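Local atomic coordinates of protein disulfide isomerase (Pseudomonas aeruginosa, PDB entry 4N30), a protein that probably acts as a DsbA-type thiol-disulfide oxidoreductase of the thioredoxin fold, taking part in disulfide-bond formation or isomerisation. Residues A44-A52 with V80-W90; I188-L199 with L208-L219. All blocks are in the same frame, centred on the assembly; numbering follows the deposited sequence. Where two conformers were deposited one is given.

Interaction 1 of 2, residues A44-A52 with V80-W90; sequences ANHSLYGDA and VDSHPDVNLVW
Leu-48 and Tyr-49 form a two-residue antiparallel ladder with Leu-88 and Val-89, adding a short outermost strand to the thioredoxin-fold sheet beside strand 86-92. Tyr-49 with Leu-88 is the hydrogen-bonded pair: Tyr-49 N gives to Leu-88 O at 2.8 Å, with 168° at the hydrogen, and Leu-88 N returns a bond to Tyr-49 O. A further backbone bond, Trp-90 N to Ser-47 O, lies beyond the non-hydrogen-bonded pair Leu-48 and Val-89.

The side chains part to the two faces of the sheet. On one, the Leu-48 and Asn-87 side chains cross at about a right angle, with Leu-48 CD1, in one of two conformers, 3.4 Å from Asn-87 ND2, while Val-89 CG2 meets Ala-44 CB at 4.1 Å. On the other, Tyr-49 and Leu-88 meet at their CB atoms, and Tyr-49 runs counter to Val-80, whose CG1 is 3.9 Å from Tyr-49 CD2. With CG anti to the backbone N (chi1 -177°), the ring extends to the end of helix 67-81, where Tyr-49 OH donates to the syn lone pair of Asp-81 OD1 at a short 2.5 Å. Ring and carboxylate planes stand 48° apart. Trp-122 of helix 99-131 meets the same ring edge-to-face, and Lys-77 makes a cation-pi contact with it.

Beyond the ladder, Asn-87 ND2 donates to Asp-51 O at 2.9 Å; that oxygen lies close to the amide plane. Thr-57 OG1 bonds Asn-87 OD1, and a water accepts from ND2, which together fix the rotation of this buried amide. A second water accepts a hydrogen bond from Asp-51 N and donates to Pro-84 O and Val-86 O. Chemically, then, a very short ladder is extended by side-chain and water-mediated bonds, and the short phenol-carboxylate bond probably favours an ionised Asp-81.

Interaction 2 of 2, residues I188-L199 with L208-L219; sequences IRDNQTGRSVKL and LLSAIDWLAKDL
Leu-215 is the main bump here, wedged from helix 205-216 into the hairpin formed by strands 185-190 and 196-200. Its branches divide between the strands: CD1 rests 3.9 Å from Ile-188 CG2, and CD2 lies 3.7 Å from Ser-196 C, also touching CG of Arg-195 just before the second strand. One turn earlier the small Ala-211 leaves a hollow, filled by Leu-199 CD1 at 3.8 Å from its CB, by Ile-188 CD1 and by Val-197 CG1. The segment axes approach to 8.6 Å for strand 196-199, which runs at 153° to the helix direction.

Trp-214 covers the edge of the hairpin. Arg-195, extended from CG to NE, holds its guanidinium over the six-membered ring, tilted by 40°, in a cation-pi contact with CZ 4.2 Å from the ring centroid. Val-197 CB packs against Trp-214 CZ3 at 3.7 Å. Arg-195 NH1 also gives a weak bond to Leu-215 O, bent to 127°, near the helix C-terminus.

At the hairpin turn, Thr-193 CG2 and Leu-219 CD2 meet tip to tip. Asp-190 OD2 sits 3.4 Å from Ala-216 CB, forms a salt bridge with Arg-55 and takes a bond from a water that also donates to Leu-215 O. An apolar wedge thus gives way to a polar end, where waters bond to the Trp-214 and Leu-215 carbonyls, Arg-195 adds its weak bond to the latter, and the partial negative charge there would suit the guanidinium.

Interaction 1 closes before interaction 2 opens along the chain, and their centres lie about 15 Å apart. Both belong to one mixed five-stranded sheet of order 1-3-2-4-5. Residues 44-52 supply one outermost strand and 188-199 include the other, strand 196-200; strand 56-62 lies between strands 86-92 and 185-190. The two contacts meet directly where Val-86 CG2 packs 4.1 Å from Ile-212 CD1. Helix 67-81, whose end enters interaction 1, also touches Leu-208 of interaction 2 through Leu-76 and Trp-79. The pair therefore finishes both margins of the thioredoxin-fold sheet, whose likely CxxC motif, Cys-66 and Cys-69, begins helix 67-81.

Interaction 1 of 2, residues A44-A52 with V80-W90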
# COMPACT_ATOMS: atom_id res chain seq x y z
N ALA A 44 0.31 -9.50 -7.83
CA ALA A 44 -0.40 -8.26 -7.55
C ALA A 44 -0.91 -7.67 -8.88
O ALA A 44 -0.25 -7.70 -9.93
CB ALA A 44 0.52 -7.27 -6.83
N ASN A 45 -2.08 -7.10 -8.76
CA ASN A 45 -2.64 -6.39 -9.88
C ASN A 45 -3.15 -5.03 -9.37
O ASN A 45 -2.48 -4.02 -9.53
CB ASN A 45 -3.68 -7.23 -10.60
CG ASN A 45 -4.31 -6.51 -11.75
OD1 ASN A 45 -4.15 -5.32 -11.93
ND2 ASN A 45 -4.98 -7.26 -12.62
N HIS A 46 -4.31 -5.01 -8.71
CA HIS A 46 -4.88 -3.74 -8.33
C HIS A 46 -4.00 -3.02 -7.28
O HIS A 46 -4.04 -1.81 -7.29
CB HIS A 46 -6.31 -3.85 -7.79
CG HIS A 46 -6.48 -4.75 -6.62
ND1 HIS A 46 -6.54 -4.32 -5.31
CD2 HIS A 46 -6.65 -6.15 -6.56
CE1 HIS A 46 -6.77 -5.40 -4.49
NE2 HIS A 46 -6.83 -6.52 -5.26
N SER A 47 -3.25 -3.78 -6.48
CA SER A 47 -2.39 -3.14 -5.47
C SER A 47 -0.99 -2.80 -5.97
O SER A 47 -0.16 -2.33 -5.14
CB SER A 47 -2.34 -4.08 -4.23
OG SER A 47 -1.76 -5.32 -4.59
N LEU A 48 -0.71 -3.00 -7.25
CA LEU A 48 0.61 -2.82 -7.91
C LEU A 48 0.66 -1.48 -8.59
O LEU A 48 -0.29 -1.14 -9.32
CB LEU A 48 0.78 -3.83 -9.07
CG LEU A 48 2.02 -3.61 -9.98
CD1 LEU A 48 3.33 -3.78 -9.24
CD2 LEU A 48 1.94 -4.57 -11.15
N TYR A 49 1.73 -0.69 -8.39
CA TYR A 49 1.98 0.54 -9.13
C TYR A 49 3.31 0.37 -9.79
O TYR A 49 4.32 0.03 -9.15
CB TYR A 49 1.99 1.71 -8.14
CG TYR A 49 2.16 3.02 -8.82
CD1 TYR A 49 1.08 3.66 -9.48
CD2 TYR A 49 3.43 3.62 -8.89
CE1 TYR A 49 1.33 4.86 -10.18
CE2 TYR A 49 3.69 4.82 -9.60
CZ TYR A 49 2.58 5.39 -10.22
OH TYR A 49 2.74 6.55 -10.92
N GLY A 50 3.37 0.64 -11.11
CA GLY A 50 4.63 0.48 -11.88
C GLY A 50 4.60 -0.75 -12.74
O GLY A 50 3.57 -1.40 -12.93
N ASP A 51 5.76 -1.12 -13.21
CA ASP A 51 5.84 -2.19 -14.21
C ASP A 51 5.70 -3.54 -13.54
O ASP A 51 6.45 -3.83 -12.59
CB ASP A 51 7.19 -2.07 -14.95
CG ASP A 51 7.41 -3.16 -16.08
OD1 ASP A 51 6.65 -4.10 -16.22
OD2 ASP A 51 8.44 -3.06 -16.78
N ALA A 52 4.81 -4.39 -13.96
CA ALA A 52 4.64 -5.68 -13.37
C ALA A 52 5.91 -6.58 -13.43
O ALA A 52 6.06 -7.47 -12.59
CB ALA A 52 3.44 -6.45 -13.98
N VAL A 80 9.16 5.74 -8.11
CA VAL A 80 8.97 4.57 -8.93
C VAL A 80 8.76 4.97 -10.39
O VAL A 80 9.31 4.31 -11.30
CB VAL A 80 7.77 3.78 -8.34
CG1 VAL A 80 7.23 2.84 -9.41
CG2 VAL A 80 8.16 3.03 -7.08
N ASP A 81 8.11 6.09 -10.64
CA ASP A 81 7.95 6.63 -12.03
C ASP A 81 9.27 6.84 -12.72
O ASP A 81 9.36 6.57 -13.94
CB ASP A 81 7.22 7.96 -12.02
CG ASP A 81 5.75 7.82 -11.69
OD1 ASP A 81 5.14 6.72 -11.75
OD2 ASP A 81 5.17 8.87 -11.39
N SER A 82 10.28 7.26 -11.98
CA SER A 82 11.56 7.53 -12.59
C SER A 82 12.52 6.36 -12.48
O SER A 82 13.67 6.54 -12.94
CB SER A 82 12.16 8.82 -12.09
OG SER A 82 12.52 8.73 -10.74
N HIS A 83 12.12 5.22 -11.90
CA HIS A 83 12.96 3.98 -11.82
C HIS A 83 12.18 2.81 -12.23
O HIS A 83 11.70 2.05 -11.38
CB HIS A 83 13.46 3.81 -10.38
CG HIS A 83 14.28 4.95 -9.96
ND1 HIS A 83 13.76 6.09 -9.46
CD2 HIS A 83 15.67 5.15 -10.06
CE1 HIS A 83 14.74 6.96 -9.17
NE2 HIS A 83 15.92 6.37 -9.56
N PRO A 84 11.95 2.62 -13.52
CA PRO A 84 11.12 1.55 -14.10
C PRO A 84 11.46 0.13 -13.66
O PRO A 84 10.56 -0.72 -13.68
CB PRO A 84 11.28 1.75 -15.63
CG PRO A 84 11.61 3.17 -15.78
CD PRO A 84 12.36 3.61 -14.56
N ASP A 85 12.71 -0.03 -13.19
CA ASP A 85 13.14 -1.32 -12.69
C ASP A 85 12.58 -1.73 -11.31
O ASP A 85 12.74 -2.87 -10.86
CB ASP A 85 14.68 -1.42 -12.66
CG ASP A 85 15.26 -1.49 -14.06
OD1 ASP A 85 14.76 -2.35 -14.83
OD2 ASP A 85 16.19 -0.70 -14.34
N VAL A 86 11.84 -0.77 -10.70
CA VAL A 86 11.28 -0.96 -9.34
C VAL A 86 9.79 -0.72 -9.40
O VAL A 86 9.36 0.25 -10.10
CB VAL A 86 11.94 0.03 -8.36
CG1 VAL A 86 11.46 -0.28 -6.93
CG2 VAL A 86 13.46 -0.05 -8.44
N ASN A 87 9.02 -1.59 -8.78
CA ASN A 87 7.57 -1.33 -8.67
C ASN A 87 7.22 -1.25 -7.20
O ASN A 87 8.08 -1.32 -6.32
CB ASN A 87 6.78 -2.35 -9.51
CG ASN A 87 6.87 -3.73 -8.95
OD1 ASN A 87 7.14 -4.00 -7.81
ND2 ASN A 87 6.59 -4.69 -9.85
N LEU A 88 5.95 -0.95 -6.97
CA LEU A 88 5.44 -0.64 -5.61
C LEU A 88 4.19 -1.44 -5.37
O LEU A 88 3.29 -1.46 -6.24
CB LEU A 88 5.11 0.91 -5.57
CG LEU A 88 4.33 1.37 -4.35
CD1 LEU A 88 5.16 1.24 -3.06
CD2 LEU A 88 4.01 2.84 -4.49
N VAL A 89 4.12 -2.15 -4.25
CA VAL A 89 2.90 -2.84 -3.86
C VAL A 89 2.42 -2.37 -2.55
O VAL A 89 3.23 -2.32 -1.56
CB VAL A 89 3.11 -4.39 -3.85
CG1 VAL A 89 1.87 -5.07 -3.33
CG2 VAL A 89 3.46 -4.87 -5.28
N TRP A 90 1.18 -1.87 -2.45
CA TRP A 90 0.65 -1.41 -1.18
C TRP A 90 0.35 -2.63 -0.34
O TRP A 90 -0.41 -3.51 -0.85
CB TRP A 90 -0.64 -0.64 -1.43
CG TRP A 90 -1.38 -0.17 -0.18
CD1 TRP A 90 -2.25 -0.89 0.61
CD2 TRP A 90 -1.29 1.14 0.44
NE1 TRP A 90 -2.73 -0.11 1.60
CE2 TRP A 90 -2.20 1.13 1.54
CE3 TRP A 90 -0.61 2.32 0.09
CZ2 TRP A 90 -2.41 2.25 2.34
CZ3 TRP A 90 -0.85 3.44 0.87
CH2 TRP A 90 -1.74 3.38 1.97
O HOH W 1 8.21 0.08 -12.53
O HOH W 2 6.37 -7.56 -9.23

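Interaction 2 of 2, residues I188-L199 with L208-L219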
# COMPACT_ATOMS: atom_id res chain seq x y z
N ILE A 188 11.70 -4.46 0.69
CA ILE A 188 12.09 -4.38 -0.72
C ILE A 188 12.59 -5.76 -1.10
O ILE A 188 13.49 -6.27 -0.48
CB ILE A 188 13.18 -3.34 -0.95
CG1 ILE A 188 12.76 -1.97 -0.39
CG2 ILE A 188 13.55 -3.33 -2.45
CD1 ILE A 188 13.77 -0.84 -0.61
N ARG A 189 11.94 -6.39 -2.09
CA ARG A 189 12.25 -7.74 -2.53
C ARG A 189 12.94 -7.63 -3.89
O ARG A 189 12.48 -6.95 -4.82
CB ARG A 189 10.98 -8.52 -2.61
CG ARG A 189 11.26 -9.97 -3.10
CD ARG A 189 10.12 -10.91 -2.86
NE ARG A 189 9.67 -10.78 -1.47
CZ ARG A 189 10.25 -11.25 -0.36
NH1 ARG A 189 11.37 -11.97 -0.41
NH2 ARG A 189 9.67 -11.01 0.83
N ASP A 190 14.01 -8.44 -4.09
CA ASP A 190 14.57 -8.68 -5.42
C ASP A 190 13.89 -9.91 -6.04
O ASP A 190 13.94 -10.99 -5.49
CB ASP A 190 16.08 -8.96 -5.20
CG ASP A 190 16.84 -9.11 -6.47
OD1 ASP A 190 16.23 -9.58 -7.50
OD2 ASP A 190 17.99 -8.71 -6.55
N ASN A 191 13.07 -9.62 -7.07
CA ASN A 191 12.25 -10.66 -7.68
C ASN A 191 13.09 -11.73 -8.43
O ASN A 191 12.53 -12.78 -8.78
CB ASN A 191 11.22 -9.99 -8.58
CG ASN A 191 10.24 -9.14 -7.79
OD1 ASN A 191 9.98 -8.01 -8.20
ND2 ASN A 191 9.70 -9.71 -6.75
N GLN A 192 14.33 -11.43 -8.71
CA GLN A 192 15.25 -12.38 -9.40
C GLN A 192 15.79 -13.37 -8.40
O GLN A 192 16.00 -14.57 -8.73
CB GLN A 192 16.31 -11.59 -10.11
CG GLN A 192 17.28 -12.45 -10.98
CD GLN A 192 18.28 -11.49 -11.61
OE1 GLN A 192 17.90 -10.65 -12.40
NE2 GLN A 192 19.56 -11.58 -11.19
N THR A 193 16.08 -12.96 -7.17
CA THR A 193 16.82 -13.82 -6.20
C THR A 193 15.96 -14.24 -5.03
O THR A 193 16.36 -15.15 -4.28
CB THR A 193 18.05 -13.08 -5.63
OG1 THR A 193 17.52 -12.02 -4.78
CG2 THR A 193 18.91 -12.50 -6.65
N GLY A 194 14.86 -13.54 -4.80
CA GLY A 194 14.09 -13.79 -3.62
C GLY A 194 14.54 -13.08 -2.35
O GLY A 194 13.81 -13.16 -1.35
N ARG A 195 15.69 -12.41 -2.35
CA ARG A 195 16.18 -11.79 -1.14
C ARG A 195 15.32 -10.51 -0.89
O ARG A 195 14.88 -9.82 -1.83
CB ARG A 195 17.63 -11.40 -1.44
CG ARG A 195 18.45 -10.96 -0.25
CD ARG A 195 19.86 -10.64 -0.64
NE ARG A 195 20.67 -10.41 0.51
CZ ARG A 195 21.91 -10.00 0.38
NH1 ARG A 195 22.49 -9.83 -0.83
NH2 ARG A 195 22.64 -9.91 1.51
N SER A 196 15.20 -10.18 0.39
CA SER A 196 14.48 -8.93 0.76
C SER A 196 15.15 -8.24 1.91
O SER A 196 16.00 -8.80 2.59
CB SER A 196 13.05 -9.22 1.11
OG SER A 196 12.94 -9.99 2.31
N VAL A 197 14.82 -6.96 2.06
CA VAL A 197 15.33 -6.17 3.16
C VAL A 197 14.23 -5.25 3.67
O VAL A 197 13.46 -4.67 2.89
CB VAL A 197 16.58 -5.40 2.73
CG1 VAL A 197 16.34 -4.37 1.61
CG2 VAL A 197 17.20 -4.62 3.87
N LYS A 198 14.17 -5.04 4.97
CA LYS A 198 13.14 -4.20 5.59
C LYS A 198 13.75 -2.87 5.96
O LYS A 198 14.91 -2.75 6.52
CB LYS A 198 12.64 -4.95 6.81
CG LYS A 198 11.52 -4.16 7.46
CD LYS A 198 11.19 -4.55 8.89
CE LYS A 198 10.96 -6.01 9.12
NZ LYS A 198 11.25 -6.45 10.57
N LEU A 199 13.02 -1.79 5.80
CA LEU A 199 13.44 -0.45 6.18
C LEU A 199 12.25 0.16 6.88
O LEU A 199 11.16 0.25 6.33
CB LEU A 199 13.76 0.44 4.99
CG LEU A 199 14.68 -0.10 3.87
CD1 LEU A 199 14.60 0.75 2.62
CD2 LEU A 199 16.08 -0.03 4.45
N LEU A 208 16.80 4.12 -0.30
CA LEU A 208 16.31 3.17 -1.25
C LEU A 208 17.46 2.60 -2.09
O LEU A 208 17.54 1.40 -2.33
CB LEU A 208 15.27 3.81 -2.18
CG LEU A 208 13.96 4.21 -1.48
CD1 LEU A 208 13.04 4.91 -2.45
CD2 LEU A 208 13.23 3.07 -0.83
N LEU A 209 18.30 3.50 -2.61
CA LEU A 209 19.43 3.04 -3.46
C LEU A 209 20.33 2.15 -2.71
O LEU A 209 20.87 1.16 -3.22
CB LEU A 209 20.24 4.25 -4.00
CG LEU A 209 19.47 5.11 -5.02
CD1 LEU A 209 20.21 6.42 -5.28
CD2 LEU A 209 19.21 4.29 -6.28
N SER A 210 20.68 2.54 -1.45
CA SER A 210 21.57 1.69 -0.68
C SER A 210 20.99 0.36 -0.25
O SER A 210 21.70 -0.63 -0.15
CB SER A 210 22.19 2.44 0.51
OG SER A 210 21.26 2.87 1.47
N ALA A 211 19.69 0.33 -0.05
CA ALA A 211 19.02 -0.99 0.24
C ALA A 211 19.07 -1.87 -0.99
O ALA A 211 19.31 -3.07 -0.80
CB ALA A 211 17.54 -0.67 0.59
N ILE A 212 18.83 -1.29 -2.19
CA ILE A 212 18.86 -2.18 -3.39
C ILE A 212 20.32 -2.64 -3.61
O ILE A 212 20.58 -3.78 -3.99
CB ILE A 212 18.23 -1.45 -4.59
CG1 ILE A 212 16.71 -1.37 -4.33
CG2 ILE A 212 18.51 -2.23 -5.89
CD1 ILE A 212 16.04 -0.42 -5.32
N ASP A 213 21.30 -1.76 -3.38
CA ASP A 213 22.70 -2.10 -3.47
C ASP A 213 23.02 -3.22 -2.48
O ASP A 213 23.77 -4.15 -2.79
CB ASP A 213 23.52 -0.85 -3.24
CG ASP A 213 24.97 -1.07 -3.25
OD1 ASP A 213 25.61 -0.90 -4.27
OD2 ASP A 213 25.55 -1.32 -2.15
N TRP A 214 22.47 -3.12 -1.26
CA TRP A 214 22.68 -4.22 -0.31
C TRP A 214 22.11 -5.56 -0.79
O TRP A 214 22.75 -6.61 -0.65
CB TRP A 214 22.06 -3.79 1.03
CG TRP A 214 22.23 -4.81 2.13
CD1 TRP A 214 23.24 -4.78 3.12
CD2 TRP A 214 21.36 -5.90 2.48
NE1 TRP A 214 23.04 -5.83 4.02
CE2 TRP A 214 21.94 -6.55 3.64
CE3 TRP A 214 20.21 -6.43 1.89
CZ2 TRP A 214 21.34 -7.63 4.28
CZ3 TRP A 214 19.60 -7.57 2.54
CH2 TRP A 214 20.16 -8.13 3.70
N LEU A 215 20.96 -5.49 -1.47
CA LEU A 215 20.38 -6.72 -2.02
C LEU A 215 21.24 -7.30 -3.16
O LEU A 215 21.38 -8.54 -3.24
CB LEU A 215 18.98 -6.43 -2.53
CG LEU A 215 17.89 -6.16 -1.50
CD1 LEU A 215 16.63 -5.67 -2.26
CD2 LEU A 215 17.56 -7.41 -0.71
N ALA A 216 21.76 -6.43 -4.03
CA ALA A 216 22.05 -6.88 -5.36
C ALA A 216 23.17 -6.10 -6.07
O ALA A 216 23.29 -6.30 -7.32
CB ALA A 216 20.75 -6.70 -6.22
N LYS A 217 24.13 -5.55 -5.37
CA LYS A 217 25.17 -4.67 -6.06
C LYS A 217 25.93 -5.53 -7.08
O LYS A 217 26.45 -4.99 -8.07
CB LYS A 217 26.11 -4.05 -5.04
CG LYS A 217 26.97 -5.05 -4.31
CD LYS A 217 27.82 -4.40 -3.23
CE LYS A 217 27.15 -4.04 -1.98
NZ LYS A 217 26.39 -5.08 -1.27
N ASP A 218 26.19 -6.84 -6.84
CA ASP A 218 27.01 -7.67 -7.76
C ASP A 218 26.18 -8.34 -8.82
O ASP A 218 26.72 -9.10 -9.63
CB ASP A 218 27.77 -8.71 -6.94
CG ASP A 218 28.70 -8.06 -5.88
OD1 ASP A 218 29.54 -7.25 -6.36
OD2 ASP A 218 28.64 -8.41 -4.69
N LEU A 219 24.87 -8.07 -8.90
CA LEU A 219 23.99 -8.73 -9.86
C LEU A 219 23.29 -7.72 -10.72
O LEU A 219 22.11 -7.88 -11.02
CB LEU A 219 22.93 -9.55 -9.06
CG LEU A 219 23.39 -10.98 -8.59
CD1 LEU A 219 24.49 -10.95 -7.54
CD2 LEU A 219 22.22 -11.83 -8.10
O HOH W 3 19.12 -9.85 -4.38
O HOH W 4 24.48 -7.59 1.39